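Local atomic coordinates of beta-N-acetylhexosaminidase (Mycobacterium smegmatis, PDB entry 4YYF), a protein that probably hydrolyses terminal non-reducing N-acetyl-D-hexosamine residues from N-acetyl-beta-D-hexosaminides, as a member of glycosyl hydrolase family 3. Residues Gly219-Pro224 / Gln253-Thr258; Ser260-Leu265 / Gly296-Arg301; Pro157-Thr162 / Val234-Leu239; Val247-Met252 / Gly285-Asp290; Asp290-Met295 / Asp317-Ile322. The protein carries 1 engineered substitution. One frame throughout, in Å; residues are numbered along the deposited sequence. Where two conformers were deposited one is given.

Contact 1 (Gly219-Pro224 / Gln253-Thr258)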
# COMPACT_ATOMS: atom_id res chain seq x y z
N GLY A 219 0.83 -15.45 11.99
CA GLY A 219 0.12 -14.41 12.71
C GLY A 219 1.03 -13.72 13.69
O GLY A 219 1.93 -14.34 14.26
N VAL A 220 0.81 -12.42 13.87
CA VAL A 220 1.58 -11.62 14.83
C VAL A 220 0.65 -10.70 15.62
O VAL A 220 -0.45 -10.38 15.16
CB VAL A 220 2.68 -10.77 14.13
CG1 VAL A 220 3.61 -11.65 13.31
CG2 VAL A 220 2.06 -9.69 13.25
N THR A 221 1.11 -10.29 16.81
CA THR A 221 0.34 -9.42 17.70
C THR A 221 1.14 -8.16 18.08
O THR A 221 2.34 -8.24 18.32
CB THR A 221 -0.04 -10.18 18.99
OG1 THR A 221 -0.73 -11.38 18.65
CG2 THR A 221 -0.95 -9.33 19.89
N THR A 222 0.47 -7.02 18.14
CA THR A 222 1.11 -5.78 18.57
C THR A 222 0.87 -5.55 20.06
O THR A 222 0.08 -6.28 20.68
CB THR A 222 0.49 -4.58 17.86
OG1 THR A 222 -0.85 -4.41 18.33
CG2 THR A 222 0.49 -4.76 16.36
N PRO A 223 1.52 -4.53 20.65
CA PRO A 223 1.08 -4.07 21.98
C PRO A 223 -0.37 -3.60 21.89
O PRO A 223 -0.85 -3.34 20.79
CB PRO A 223 1.99 -2.87 22.24
CG PRO A 223 3.22 -3.14 21.44
CD PRO A 223 2.74 -3.82 20.20
N PRO A 224 -1.07 -3.49 23.04
CA PRO A 224 -2.48 -3.09 22.97
C PRO A 224 -2.66 -1.69 22.39
O PRO A 224 -1.72 -0.89 22.40
CB PRO A 224 -2.92 -3.09 24.44
CG PRO A 224 -1.94 -4.00 25.13
CD PRO A 224 -0.64 -3.81 24.41
N GLN A 253 -2.45 -8.52 14.52
CA GLN A 253 -3.60 -8.50 15.41
C GLN A 253 -3.33 -7.48 16.51
O GLN A 253 -2.24 -7.46 17.08
CB GLN A 253 -3.82 -9.88 16.03
CG GLN A 253 -4.11 -10.96 14.99
CD GLN A 253 -3.85 -12.36 15.51
OE1 GLN A 253 -4.46 -12.79 16.48
NE2 GLN A 253 -2.93 -13.07 14.85
N VAL A 254 -4.31 -6.62 16.79
CA VAL A 254 -4.13 -5.56 17.79
C VAL A 254 -5.08 -5.74 18.97
O VAL A 254 -6.29 -5.59 18.81
CB VAL A 254 -4.40 -4.16 17.17
CG1 VAL A 254 -4.13 -3.05 18.19
CG2 VAL A 254 -3.59 -3.96 15.89
N PRO A 255 -4.55 -6.06 20.17
CA PRO A 255 -5.40 -6.19 21.36
C PRO A 255 -6.10 -4.87 21.67
O PRO A 255 -5.47 -3.82 21.59
CB PRO A 255 -4.41 -6.52 22.49
CG PRO A 255 -3.17 -7.04 21.78
CD PRO A 255 -3.12 -6.27 20.49
N GLY A 256 -7.40 -4.92 21.98
CA GLY A 256 -8.17 -3.72 22.24
C GLY A 256 -8.64 -3.04 20.96
O GLY A 256 -9.26 -1.98 21.02
N LEU A 257 -8.36 -3.64 19.81
CA LEU A 257 -8.81 -3.07 18.54
C LEU A 257 -9.40 -4.13 17.61
O LEU A 257 -10.57 -4.04 17.24
CB LEU A 257 -7.68 -2.31 17.83
CG LEU A 257 -8.07 -1.67 16.48
CD1 LEU A 257 -9.08 -0.53 16.69
CD2 LEU A 257 -6.85 -1.17 15.70
N THR A 258 -8.60 -5.12 17.25
CA THR A 258 -9.01 -6.09 16.22
C THR A 258 -9.25 -7.49 16.77
O THR A 258 -9.68 -8.37 16.03
CB THR A 258 -7.95 -6.23 15.11
OG1 THR A 258 -6.85 -7.01 15.59
CG2 THR A 258 -7.45 -4.88 14.70
O HOH W 1 -1.72 -11.54 12.41
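Thr222 and Val254 meet where two loops run side by side, and their side chains cross obliquely. Thr222 directs its CB at the other loop, and its OG1 sits 3.5 Å from Val254 CA with the CG1 and CG2 methyls of the valine close by. That hydroxyl is occupied: chi1 of 68° puts OG1 between the backbone N and the carbonyl carbon, and from there it donates to Pro223 O. Leu228 of helix 225-229 touches both Thr222 and Val254. One residue further, the Pro255 ring turns to Gly219-Pro224. Its CD lies 3.2 Å from Thr222 O, and its CG rests 3.7 Å from the Thr221 CG2 methyl. Right before helix 225-229, Pro224 CB lies 4.2 Å from Pro255 CB.

Gln253 works the other end. Its CB, CG and CD pass beside Val220 O, and the chain is extended beyond CG, so that NE2 reaches a water. NE2 donates to this water at 3.1 Å, and Val220 N donates to it as well. Between these two ends the backbones are stitched on both sides of Thr221. Gln253 N gives an almost straight bond (175° at the hydrogen) to Val220 O, 2.8 Å long, and Thr222 N returns one of 2.9 Å to Gln253 O.

A single beta bridge, Thr221 with Gln253, is therefore all the strand pairing here. It ties together two beta-to-alpha loops of the family 3 TIM barrel, those following strands 199-205 and 246-249.

Contact 2 (Ser260-Leu265 / Gly296-Arg301)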
# COMPACT_ATOMS: atom_id res chain seq x y z
N SER A 260 -8.68 -11.05 17.43
CA SER A 260 -7.84 -12.04 16.77
C SER A 260 -7.85 -11.89 15.25
O SER A 260 -7.29 -12.72 14.53
CB SER A 260 -8.24 -13.47 17.19
OG SER A 260 -9.59 -13.76 16.88
N ASP A 261 -8.46 -10.82 14.76
CA ASP A 261 -8.49 -10.57 13.32
C ASP A 261 -7.25 -9.81 12.90
O ASP A 261 -6.79 -8.91 13.61
CB ASP A 261 -9.72 -9.74 12.93
CG ASP A 261 -11.02 -10.49 13.12
OD1 ASP A 261 -11.03 -11.73 13.05
OD2 ASP A 261 -12.05 -9.82 13.33
N PRO A 262 -6.69 -10.16 11.74
CA PRO A 262 -5.60 -9.33 11.20
C PRO A 262 -6.12 -7.90 11.00
O PRO A 262 -7.28 -7.72 10.63
CB PRO A 262 -5.29 -9.98 9.85
CG PRO A 262 -5.77 -11.41 10.01
CD PRO A 262 -7.01 -11.29 10.85
N ALA A 263 -5.28 -6.89 11.23
CA ALA A 263 -5.79 -5.52 11.23
C ALA A 263 -6.38 -5.15 9.87
O ALA A 263 -7.40 -4.48 9.79
CB ALA A 263 -4.71 -4.54 11.67
N SER A 264 -5.74 -5.61 8.79
CA SER A 264 -6.21 -5.38 7.43
C SER A 264 -7.62 -5.90 7.14
O SER A 264 -8.28 -5.44 6.19
CB SER A 264 -5.23 -6.02 6.44
OG SER A 264 -5.03 -7.39 6.79
N LEU A 265 -8.09 -6.84 7.95
CA LEU A 265 -9.39 -7.48 7.74
C LEU A 265 -10.41 -7.14 8.82
O LEU A 265 -11.46 -7.78 8.93
CB LEU A 265 -9.24 -9.01 7.65
CG LEU A 265 -8.19 -9.56 6.68
CD1 LEU A 265 -8.30 -11.08 6.59
CD2 LEU A 265 -8.30 -8.94 5.29
N GLY A 296 1.77 -15.27 5.44
CA GLY A 296 1.19 -16.27 6.32
C GLY A 296 0.15 -15.76 7.31
O GLY A 296 -0.75 -16.51 7.69
N ALA A 297 0.27 -14.51 7.75
CA ALA A 297 -0.71 -13.95 8.69
C ALA A 297 -2.11 -13.98 8.08
O ALA A 297 -3.11 -14.05 8.80
CB ALA A 297 -0.33 -12.52 9.09
N ILE A 298 -2.17 -13.89 6.76
CA ILE A 298 -3.43 -13.96 6.03
C ILE A 298 -3.70 -15.36 5.47
O ILE A 298 -4.76 -15.95 5.72
CB ILE A 298 -3.47 -12.96 4.85
CG1 ILE A 298 -3.27 -11.54 5.36
CG2 ILE A 298 -4.81 -13.08 4.10
CD1 ILE A 298 -4.33 -11.11 6.39
N ASN A 299 -2.74 -15.89 4.73
CA ASN A 299 -3.04 -17.05 3.88
C ASN A 299 -3.25 -18.35 4.66
O ASN A 299 -3.81 -19.32 4.12
CB ASN A 299 -2.06 -17.19 2.69
CG ASN A 299 -0.68 -17.70 3.08
OD1 ASN A 299 -0.51 -18.38 4.08
ND2 ASN A 299 0.31 -17.41 2.24
N GLN A 300 -2.85 -18.35 5.92
CA GLN A 300 -3.09 -19.52 6.77
C GLN A 300 -4.53 -19.57 7.25
O GLN A 300 -4.97 -20.58 7.80
CB GLN A 300 -2.15 -19.52 7.97
CG GLN A 300 -0.71 -19.84 7.63
CD GLN A 300 0.23 -19.52 8.77
OE1 GLN A 300 -0.20 -19.27 9.90
NE2 GLN A 300 1.53 -19.53 8.48
N ARG A 301 -5.26 -18.48 7.04
CA ARG A 301 -6.64 -18.41 7.51
C ARG A 301 -7.63 -18.22 6.35
O ARG A 301 -8.75 -18.70 6.41
CB ARG A 301 -6.77 -17.30 8.56
CG ARG A 301 -5.81 -17.47 9.73
CD ARG A 301 -5.78 -16.27 10.66
NE ARG A 301 -7.08 -15.99 11.26
CZ ARG A 301 -7.27 -15.13 12.26
NH1 ARG A 301 -6.24 -14.48 12.79
NH2 ARG A 301 -8.49 -14.93 12.73
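Pro262 and Ile298 form the inner half of this contact, which joins two beta-to-alpha loops of the TIM barrel: the one that follows strand 246-249, and the short helix 296-299 in the one that follows strand 287-289. Ile298 enters with a single atom. Its chi2 of -59° sets CD1, which lies 3.8 Å from Pro262 CB, equally far from Ser264 OG, and 4.0 Å from Leu265 CD1. Leucine and isoleucine reach for each other tip to tip. Ser264 OG keeps its polar business apart, bonded to His251 ND1, while Ala307 and Ala311 of helix 304-314 back the isoleucine and the leucine respectively.

Towards solvent the packing gives way to one long polar arm. Arg301 NH1 donates to Ser260 O at 2.7 Å, with the oxygen close to the guanidinium plane and the donor in line with the carbonyl (C=O...N angle 175°). NH2 adds only a weak bond of 3.1 Å to the same Ser260 O. Asp261 OD1 stands 4.1 Å from Arg301 NH2, beyond a salt bridge, with carboxylate and guanidinium planes turned 45° apart. Proline links the two halves: Pro262 CD lies over one face of the guanidinium, towards its rim, 3.8 Å from Arg301 NH1.

Contact 3 (Pro157-Thr162 / Val234-Leu239)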
# COMPACT_ATOMS: atom_id res chain seq x y z
N PRO A 157 6.98 5.99 2.85
CA PRO A 157 7.89 5.47 3.86
C PRO A 157 7.21 4.59 4.88
O PRO A 157 6.03 4.74 5.19
CB PRO A 157 8.37 6.75 4.56
CG PRO A 157 7.13 7.64 4.52
CD PRO A 157 6.57 7.38 3.12
N VAL A 158 8.00 3.68 5.43
CA VAL A 158 7.66 2.96 6.64
C VAL A 158 7.62 3.98 7.77
O VAL A 158 8.56 4.76 7.95
CB VAL A 158 8.77 1.93 6.94
CG1 VAL A 158 8.62 1.34 8.36
CG2 VAL A 158 8.76 0.83 5.88
N VAL A 159 6.53 3.98 8.54
CA VAL A 159 6.46 4.85 9.71
C VAL A 159 6.42 4.02 10.99
O VAL A 159 6.27 4.55 12.09
CB VAL A 159 5.26 5.83 9.64
CG1 VAL A 159 5.41 6.78 8.43
CG2 VAL A 159 3.96 5.07 9.56
N ASP A 160 6.59 2.71 10.83
CA ASP A 160 6.79 1.84 11.98
C ASP A 160 7.92 2.33 12.86
O ASP A 160 8.94 2.85 12.38
CB ASP A 160 7.10 0.41 11.53
CG ASP A 160 5.98 -0.22 10.73
OD1 ASP A 160 4.79 0.05 11.04
OD2 ASP A 160 6.29 -0.98 9.78
N VAL A 161 7.74 2.17 14.17
CA VAL A 161 8.69 2.64 15.17
C VAL A 161 9.27 1.40 15.83
O VAL A 161 8.52 0.56 16.31
CB VAL A 161 7.94 3.47 16.23
CG1 VAL A 161 8.87 3.92 17.32
CG2 VAL A 161 7.24 4.67 15.56
N THR A 162 10.60 1.27 15.85
CA THR A 162 11.21 0.08 16.44
C THR A 162 12.67 0.26 16.78
O THR A 162 13.36 1.12 16.22
CB THR A 162 11.10 -1.15 15.49
OG1 THR A 162 11.41 -2.34 16.22
CG2 THR A 162 12.07 -1.03 14.35
N VAL A 234 1.70 7.77 16.64
CA VAL A 234 2.06 9.19 16.65
C VAL A 234 2.39 9.80 15.27
O VAL A 234 1.88 10.87 14.94
CB VAL A 234 3.16 9.50 17.71
CG1 VAL A 234 3.66 10.93 17.59
CG2 VAL A 234 2.60 9.26 19.12
N PRO A 235 3.22 9.12 14.45
CA PRO A 235 3.54 9.69 13.13
C PRO A 235 2.32 9.94 12.23
O PRO A 235 2.30 10.93 11.49
CB PRO A 235 4.46 8.61 12.50
CG PRO A 235 5.11 7.96 13.68
CD PRO A 235 4.04 7.92 14.73
N TYR A 236 1.32 9.06 12.28
CA TYR A 236 0.13 9.24 11.46
C TYR A 236 -0.63 10.53 11.76
O TYR A 236 -1.28 11.09 10.89
CB TYR A 236 -0.82 8.04 11.60
CG TYR A 236 -0.25 6.74 11.09
CD1 TYR A 236 -0.35 6.39 9.75
CD2 TYR A 236 0.40 5.85 11.94
CE1 TYR A 236 0.18 5.19 9.27
CE2 TYR A 236 0.94 4.65 11.47
CZ TYR A 236 0.82 4.34 10.14
OH TYR A 236 1.34 3.15 9.66
N ARG A 237 -0.54 11.00 13.00
CA ARG A 237 -1.29 12.19 13.42
C ARG A 237 -0.99 13.41 12.56
O ARG A 237 -1.87 14.21 12.31
CB ARG A 237 -1.00 12.55 14.87
CG ARG A 237 -1.40 11.52 15.90
CD ARG A 237 -0.89 12.00 17.25
NE ARG A 237 -1.07 11.06 18.34
CZ ARG A 237 -0.59 11.25 19.57
NH1 ARG A 237 -0.80 10.36 20.53
NH2 ARG A 237 0.11 12.35 19.84
N THR A 238 0.26 13.56 12.14
CA THR A 238 0.60 14.68 11.26
C THR A 238 0.76 14.28 9.80
O THR A 238 0.43 15.05 8.91
CB THR A 238 1.84 15.46 11.73
OG1 THR A 238 2.96 14.59 11.78
CG2 THR A 238 1.61 16.05 13.12
N LEU A 239 1.24 13.07 9.54
CA LEU A 239 1.62 12.69 8.18
C LEU A 239 0.43 12.36 7.28
O LEU A 239 0.51 12.52 6.07
CB LEU A 239 2.63 11.54 8.19
CG LEU A 239 3.95 11.87 8.88
CD1 LEU A 239 4.98 10.77 8.66
CD2 LEU A 239 4.48 13.21 8.36
O HOH W 2 3.14 2.11 11.44
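Val159 and Tyr236 make the tightest of the apolar contacts. The valine's CG2 methyl, placed between the backbone N and the carbonyl carbon, comes 3.2 Å from Tyr236 OH and 3.3 Å from Tyr236 CZ, approaching the ring obliquely at its hydroxyl end. The other methyl, CG1, lies anti to the carbonyl carbon (chi1 -62°) and is 4.0 Å from Leu239 CD1; here the two side chains slide past each other in opposite directions. Val159 CB itself rests 4.1 Å from Pro235 CB. Pro235 and Leu239 can both serve this valine because they stand one helical turn apart, Leu239 N donating to Pro235 O. A looser touch at 4.3 Å, between Val161 CG2 and Pro235 CG, extends the patch along the loop.

This is packing on the TIM barrel: the loop after strand 153-154 lies against helix 234-239, which belongs to the connection from strand 199-205 to strand 246-249. Leu202 of strand 199-205 touches both Val159 and Leu239, and helix 179-196 adds Ala186 beside Val159 and Val182 beside Pro235.

Polar contact across the pair runs through water. One molecule lies 2.7 Å from Asp160 OD1 and equally near Tyr236 OH, bridging the carboxylate and the tyrosine hydroxyl although Asp160 CB points away from the helix. Asp160 has further partners: OD2 bonds to His204 ND1, and OD1 also to His208 N. The Tyr236 ring stands edge-to-face with Phe205.

Contact 4 (Val247-Met252 / Gly285-Asp290)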
# COMPACT_ATOMS: atom_id res chain seq x y z
N VAL A 247 -2.39 5.29 2.92
CA VAL A 247 -1.98 4.51 4.09
C VAL A 247 -2.10 3.04 3.71
O VAL A 247 -3.03 2.66 3.00
CB VAL A 247 -2.87 4.83 5.31
CG1 VAL A 247 -2.61 3.83 6.48
CG2 VAL A 247 -2.66 6.29 5.78
N MSE A 248 -1.15 2.22 4.17
CA MSE A 248 -1.28 0.77 4.05
C MSE A 248 -1.48 0.14 5.43
O MSE A 248 -0.72 0.40 6.36
CB MSE A 248 -0.02 0.16 3.42
CG MSE A 248 -0.03 -1.39 3.38
SE MSE A 248 1.58 -2.09 2.49
CE MSE A 248 1.05 -1.73 0.69
N VAL A 249 -2.51 -0.70 5.55
CA VAL A 249 -2.81 -1.38 6.81
C VAL A 249 -2.14 -2.75 6.82
O VAL A 249 -2.23 -3.49 5.85
CB VAL A 249 -4.33 -1.54 7.01
CG1 VAL A 249 -4.62 -2.33 8.28
CG2 VAL A 249 -5.00 -0.18 7.09
N GLY A 250 -1.46 -3.10 7.92
CA GLY A 250 -0.76 -4.37 7.99
C GLY A 250 -1.64 -5.48 8.55
O GLY A 250 -2.81 -5.26 8.84
N HIS A 251 -1.07 -6.68 8.72
CA HIS A 251 -1.85 -7.85 9.09
C HIS A 251 -1.76 -8.19 10.59
O HIS A 251 -2.23 -9.25 11.01
CB HIS A 251 -1.41 -9.09 8.28
CG HIS A 251 -1.46 -8.90 6.79
ND1 HIS A 251 -2.47 -8.23 6.15
CD2 HIS A 251 -0.60 -9.31 5.82
CE1 HIS A 251 -2.25 -8.23 4.85
NE2 HIS A 251 -1.12 -8.88 4.62
N MSE A 252 -1.15 -7.31 11.38
CA MSE A 252 -0.99 -7.62 12.81
C MSE A 252 -2.35 -7.69 13.49
O MSE A 252 -3.29 -7.01 13.07
CB MSE A 252 -0.18 -6.52 13.51
CG MSE A 252 1.14 -6.14 12.85
SE MSE A 252 0.95 -4.77 11.46
CE MSE A 252 -0.35 -3.62 12.29
N GLY A 285 -8.37 9.66 2.54
CA GLY A 285 -7.65 9.22 1.36
C GLY A 285 -7.62 7.71 1.17
O GLY A 285 -8.35 6.95 1.81
N LEU A 286 -6.74 7.29 0.27
CA LEU A 286 -6.68 5.92 -0.19
C LEU A 286 -6.00 5.01 0.82
O LEU A 286 -4.94 5.34 1.37
CB LEU A 286 -5.90 5.87 -1.51
CG LEU A 286 -6.02 4.60 -2.35
CD1 LEU A 286 -7.46 4.45 -2.80
CD2 LEU A 286 -5.06 4.66 -3.55
N VAL A 287 -6.61 3.86 1.07
CA VAL A 287 -6.06 2.90 2.04
C VAL A 287 -5.83 1.55 1.37
O VAL A 287 -6.78 0.93 0.87
CB VAL A 287 -6.99 2.74 3.26
CG1 VAL A 287 -6.39 1.76 4.25
CG2 VAL A 287 -7.21 4.09 3.96
N TYR A 288 -4.57 1.10 1.35
CA TYR A 288 -4.20 -0.20 0.80
C TYR A 288 -4.13 -1.25 1.90
O TYR A 288 -3.95 -0.91 3.07
CB TYR A 288 -2.80 -0.15 0.17
CG TYR A 288 -2.67 0.55 -1.16
CD1 TYR A 288 -2.77 -0.17 -2.34
CD2 TYR A 288 -2.40 1.91 -1.24
CE1 TYR A 288 -2.62 0.45 -3.59
CE2 TYR A 288 -2.25 2.55 -2.49
CZ TYR A 288 -2.37 1.80 -3.65
OH TYR A 288 -2.23 2.39 -4.89
N THR A 289 -4.23 -2.53 1.52
CA THR A 289 -3.81 -3.60 2.42
C THR A 289 -2.38 -3.99 2.07
O THR A 289 -1.91 -3.75 0.96
CB THR A 289 -4.64 -4.88 2.25
OG1 THR A 289 -4.36 -5.45 0.96
CG2 THR A 289 -6.13 -4.60 2.39
N ASP A 290 -1.71 -4.64 3.01
CA ASP A 290 -0.45 -5.32 2.73
C ASP A 290 -0.82 -6.58 1.92
O ASP A 290 -2.00 -6.88 1.73
CB ASP A 290 0.23 -5.69 4.06
CG ASP A 290 1.73 -5.96 3.94
OD1 ASP A 290 2.25 -6.13 2.82
OD2 ASP A 290 2.39 -6.02 4.99
O HOH W 3 1.67 -6.94 7.70
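Val247-Val249 and Val287-Thr289 are neighbouring parallel strands of the TIM barrel, the two strands of a beta-alpha-beta unit whose helix is 267-275; the short strand axes diverge by 34°. The ladder opens with Val247 N donating to Leu286 O. Tyr288 N gives the shortest bond, 2.7 Å to Val247 O, and Val249 N follows to Tyr288 O. It closes with a more bent one, Asp290 N to Val249 O at 3.1 Å (143° at the hydrogen).

On the face turned to helix 267-275, Val249 CG2 meets Val287 CG1 at 3.7 Å, with Tyr270 packed on both valines. On the opposite face, inside the barrel, selenomethionine Met248 starts extended and then bends at chi3 (-77°), which brings CE to 3.6 Å from Thr289 O. That carbonyl oxygen is buried and has no polar partner anywhere in the model. Met248 SE lies beside Asp290 CA.

Beyond the strand ends His251 and Asp290 cross at about a right angle. Asp290 CB sits over a face of the imidazole, 3.5 Å from His251 NE2, a CH-pi contact. A water takes the backbone N-H of His251 at 2.9 Å and donates to Asp290 OD2. An acetate about 3 Å from the Asp290 side chain (nearest atoms), probably from the crystallisation liquor, is consistent with a pocket here, at the C-terminal end of the barrel.

Both ring nitrogens are engaged, ND1 with Ser264 and NE2 with Asp291 O, so the imidazole has little freedom to turn beneath Asp290.

Contact 5 (Asp290-Met295 / Asp317-Ile322)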
# COMPACT_ATOMS: atom_id res chain seq x y z
N ASP A 290 -1.71 -4.64 3.01
CA ASP A 290 -0.45 -5.32 2.73
C ASP A 290 -0.82 -6.58 1.92
O ASP A 290 -2.00 -6.88 1.73
CB ASP A 290 0.23 -5.69 4.06
CG ASP A 290 1.73 -5.96 3.94
OD1 ASP A 290 2.25 -6.13 2.82
OD2 ASP A 290 2.39 -6.02 4.99
N ASP A 291 0.20 -7.28 1.43
CA ASP A 291 0.03 -8.44 0.54
C ASP A 291 -0.87 -9.53 1.15
O ASP A 291 -0.57 -10.07 2.20
CB ASP A 291 1.44 -8.96 0.19
CG ASP A 291 1.47 -10.35 -0.42
OD1 ASP A 291 0.47 -10.84 -0.99
OD2 ASP A 291 2.55 -10.97 -0.33
N LEU A 292 -1.98 -9.81 0.46
CA LEU A 292 -3.00 -10.75 0.95
C LEU A 292 -2.80 -12.21 0.54
O LEU A 292 -3.51 -13.08 1.03
CB LEU A 292 -4.40 -10.30 0.51
CG LEU A 292 -4.92 -8.96 1.03
CD1 LEU A 292 -6.18 -8.58 0.29
CD2 LEU A 292 -5.19 -9.04 2.53
N SER A 293 -1.84 -12.49 -0.34
CA SER A 293 -1.71 -13.86 -0.86
C SER A 293 -0.49 -14.63 -0.34
O SER A 293 -0.59 -15.81 -0.01
CB SER A 293 -1.72 -13.86 -2.39
OG SER A 293 -0.57 -13.21 -2.89
N SER A 294 0.67 -13.99 -0.29
CA SER A 294 1.89 -14.73 0.06
C SER A 294 2.20 -14.68 1.53
O SER A 294 3.06 -15.43 2.01
CB SER A 294 3.09 -14.21 -0.72
OG SER A 294 3.59 -13.01 -0.15
N MSE A 295 1.52 -13.82 2.27
CA MSE A 295 1.83 -13.60 3.69
C MSE A 295 1.04 -14.51 4.62
O MSE A 295 -0.19 -14.49 4.61
CB MSE A 295 1.64 -12.12 4.06
CG MSE A 295 2.57 -11.22 3.28
SE MSE A 295 2.50 -9.34 3.79
CE MSE A 295 3.39 -9.49 5.51
N ASP A 317 -9.66 0.40 0.63
CA ASP A 317 -10.03 0.89 -0.70
C ASP A 317 -9.32 0.10 -1.77
O ASP A 317 -9.71 0.13 -2.94
CB ASP A 317 -9.60 2.33 -0.89
CG ASP A 317 -10.21 3.26 0.10
OD1 ASP A 317 -11.45 3.30 0.19
OD2 ASP A 317 -9.43 3.95 0.80
N ASN A 318 -8.25 -0.57 -1.39
CA ASN A 318 -7.43 -1.24 -2.39
C ASN A 318 -6.81 -2.52 -1.85
O ASN A 318 -6.02 -2.50 -0.91
CB ASN A 318 -6.33 -0.30 -2.90
CG ASN A 318 -5.78 -0.72 -4.25
OD1 ASN A 318 -5.13 -1.76 -4.37
ND2 ASN A 318 -6.06 0.07 -5.27
N ALA A 319 -7.19 -3.64 -2.45
CA ALA A 319 -6.73 -4.95 -2.02
C ALA A 319 -5.55 -5.36 -2.88
O ALA A 319 -5.67 -5.45 -4.11
CB ALA A 319 -7.85 -5.98 -2.14
N LEU A 320 -4.43 -5.62 -2.22
CA LEU A 320 -3.16 -5.88 -2.90
C LEU A 320 -2.73 -7.32 -2.66
O LEU A 320 -2.78 -7.81 -1.53
CB LEU A 320 -2.11 -4.91 -2.33
CG LEU A 320 -0.62 -4.89 -2.73
CD1 LEU A 320 0.22 -5.87 -1.96
CD2 LEU A 320 -0.40 -5.11 -4.20
N TRP A 321 -2.31 -8.01 -3.72
CA TRP A 321 -1.61 -9.29 -3.59
C TRP A 321 -0.66 -9.47 -4.77
O TRP A 321 -0.64 -8.64 -5.67
CB TRP A 321 -2.58 -10.47 -3.39
CG TRP A 321 -3.29 -11.00 -4.63
CD1 TRP A 321 -2.96 -12.12 -5.35
CD2 TRP A 321 -4.48 -10.46 -5.24
NE1 TRP A 321 -3.87 -12.30 -6.38
CE2 TRP A 321 -4.80 -11.30 -6.33
CE3 TRP A 321 -5.29 -9.35 -4.97
CZ2 TRP A 321 -5.90 -11.05 -7.17
CZ3 TRP A 321 -6.39 -9.11 -5.80
CH2 TRP A 321 -6.68 -9.95 -6.88
N ILE A 322 0.17 -10.51 -4.76
CA ILE A 322 1.36 -10.44 -5.60
C ILE A 322 1.37 -11.29 -6.87
O ILE A 322 2.41 -11.43 -7.51
CB ILE A 322 2.68 -10.60 -4.78
CG1 ILE A 322 2.80 -12.01 -4.19
CG2 ILE A 322 2.75 -9.53 -3.68
CD1 ILE A 322 4.15 -12.26 -3.52
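Asp291 and Ile322 are the side chains that lock this pair, crossing at about a right angle. Ile322 CG2 lies 3.6 Å from Asp291 CG, so a methyl is laid against the carboxylate group. Ile322 CD1 continues to Ser294, 3.6 Å from Ser294 CB. In the backbone, Leu292 N donates to Leu320 O at 2.9 Å. The leucine side chain packs alongside, with Leu292 CD1 3.9 Å from Ala319 CB. Ser293 OG, near the plane of the Trp321 ring and at its edge, receives a straight but long and weak bond of 3.4 Å from Ile322 N.

The next shell explains how Asp291 is presented. Its CG is anti to the backbone N (chi1 165°), and OD1 collects two N-H groups of its own loop: Ser293 N at 2.9 Å, closing an Asx turn, and Ser294 N at 3.2 Å. Both donors come from the same face of the carboxylate. Before it, Asp290 OD1 accepts from Asp291 N on the anti side, well out of the carboxylate plane, a second tie within the loop.

Further out, Thr289 OG1 bonds with Leu320 N and so couples the end of strand 287-289 to strand 319-321. Trp321 is directed off to Glu326, which takes its NE1, and Val304 of helix 304-314 touches both Trp321 and Ser293.

The division of labour is plain: Asp291 OD1 shapes the tight turn that leads from the barrel strand to helix 296-299, while between the segments one firm backbone bond and apolar packing carry the load.

Overall arrangement
Contacts 4 and 5 lie nearest the centre of the chain, share Asp290 and reach the same sheet; the first is a regular parallel ladder, the second a turn pressed on a strand end. Contact 3 is buried like contact 4, whereas contact 5 is only partly so; it is nearly all apolar and joins contact 4 where Tyr236 packs on Val247. Outward, chemistry grows more mixed: contact 2 is greasy inside with an arginine towards solvent, and contact 1, its centre about 20 Å from that of the chain, relies on a single bridge and a water. His251 ties contact 4 to contacts 2 and 5, while Met252 packs on Val220 and Thr222 of contact 1.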